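Local structure of 11S globulin (Wrightia tinctoria, 5WXU) at the interface of chains A and B. The protein binds the plant hormone auxin (indole-3-acetic acid) and probably serves as a seed storage protein, a hexameric 11S globulin of the cupin family. Numbering follows the deposited sequence. Chains: chain A/B, 11S globulin.

The interface of chains A and B. Residues chain A 438-440, 444; chain B 244, 247.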
# COMPACT_ATOMS: atom_id res chain seq x y z
N PHE A 438 32.38 -17.25 24.11
CA PHE A 438 33.57 -17.70 23.41
C PHE A 438 34.72 -17.94 24.44
O PHE A 438 35.73 -18.50 24.06
CB PHE A 438 34.03 -16.70 22.38
CG PHE A 438 33.01 -16.37 21.28
CD1 PHE A 438 32.16 -17.32 20.70
CD2 PHE A 438 32.98 -15.08 20.80
CE1 PHE A 438 31.28 -16.93 19.72
CE2 PHE A 438 32.07 -14.69 19.82
CZ PHE A 438 31.22 -15.63 19.30
N GLN A 439 34.51 -17.59 25.70
CA GLN A 439 35.59 -17.59 26.74
C GLN A 439 36.77 -16.78 26.36
O GLN A 439 37.89 -17.27 26.31
CB GLN A 439 35.96 -19.02 27.05
CG GLN A 439 34.72 -19.74 27.53
CD GLN A 439 34.97 -21.12 28.12
OE1 GLN A 439 35.56 -22.00 27.47
NE2 GLN A 439 34.40 -21.35 29.31
N LEU A 440 36.52 -15.54 26.02
CA LEU A 440 37.53 -14.62 25.61
C LEU A 440 37.84 -13.66 26.71
O LEU A 440 37.03 -13.45 27.62
CB LEU A 440 37.02 -13.77 24.44
CG LEU A 440 36.74 -14.44 23.12
CD1 LEU A 440 36.17 -13.37 22.23
CD2 LEU A 440 37.99 -15.07 22.57
N GLU A 444 40.53 -9.43 23.90
CA GLU A 444 40.22 -10.25 22.74
C GLU A 444 38.82 -9.98 22.20
O GLU A 444 38.63 -10.03 21.03
CB GLU A 444 40.30 -11.76 23.05
CG GLU A 444 41.73 -12.22 23.36
CD GLU A 444 41.78 -13.61 23.98
OE1 GLU A 444 40.80 -14.08 24.67
OE2 GLU A 444 42.84 -14.25 23.73
N ILE B 244 42.00 -17.05 18.67
CA ILE B 244 40.71 -16.40 18.99
C ILE B 244 39.57 -17.09 18.21
O ILE B 244 38.51 -17.38 18.77
CB ILE B 244 40.74 -14.89 18.70
CG1 ILE B 244 41.59 -14.17 19.73
CG2 ILE B 244 39.34 -14.34 18.67
CD1 ILE B 244 41.65 -12.67 19.60
N LYS B 247 38.43 -20.36 19.71
CA LYS B 247 37.50 -20.09 20.81
C LYS B 247 36.06 -19.79 20.29
O LYS B 247 35.09 -20.25 20.93
CB LYS B 247 38.01 -18.96 21.68
CG LYS B 247 39.33 -19.30 22.42
CD LYS B 247 39.92 -18.13 23.21
CE LYS B 247 41.24 -18.60 23.86
NZ LYS B 247 42.10 -17.47 24.31
O HOH W 1 35.25 -21.46 23.47
O HOH W 2 40.62 -16.59 26.01
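Helix 242-248 of chain B lies against the end of helix 431-438, the loop after it and the start of helix 442-450 of chain A, a helix-to-helix contact between neighbouring subunits of the hexameric 11S globulin, a bicupin of the legumin type. B:Lys247 reaches along the A:Phe438-A:Leu440 turn towards A:Glu444. Its CG is anti to its own carbonyl carbon (chi1 -65°), and the fully extended chain beyond carries the ammonium past the turn to the carboxylate. There NZ forms a long salt bridge to A:Glu444 OE2 at 3.4 Å, weak as a hydrogen bond, and the two side chains meet at about a right angle. The other carboxylate oxygen, OE1 of A:Glu444, binds a water at 2.8 Å that also bonds the carbonyl O of A:Gln439; B:Lys247 NZ lies beside this water, at a separation too short to be trusted. The lysine's aliphatic part packs as well: CD lies 3.7 Å from the CD2 methyl of A:Leu440, while CB sits 3.3 Å from the carbonyl O of A:Phe438. That same oxygen, at the C-terminal end of its helix, is joined through a second water to the backbone O of B:Lys247, 2.8 Å from the water. One turn earlier, B:Ile244 points its CD1 methyl at the base of the glutamate, 3.8 Å from A:Glu444 CG and about as far from CB, the two side chains crossing obliquely. An alanine in place of A:Glu444 would probably leave the B:Lys247 ammonium without its counter-charge and the bridging water without one anchor, and open a gap beside the B:Ile244 CD1 methyl, which would keep its contact with CB.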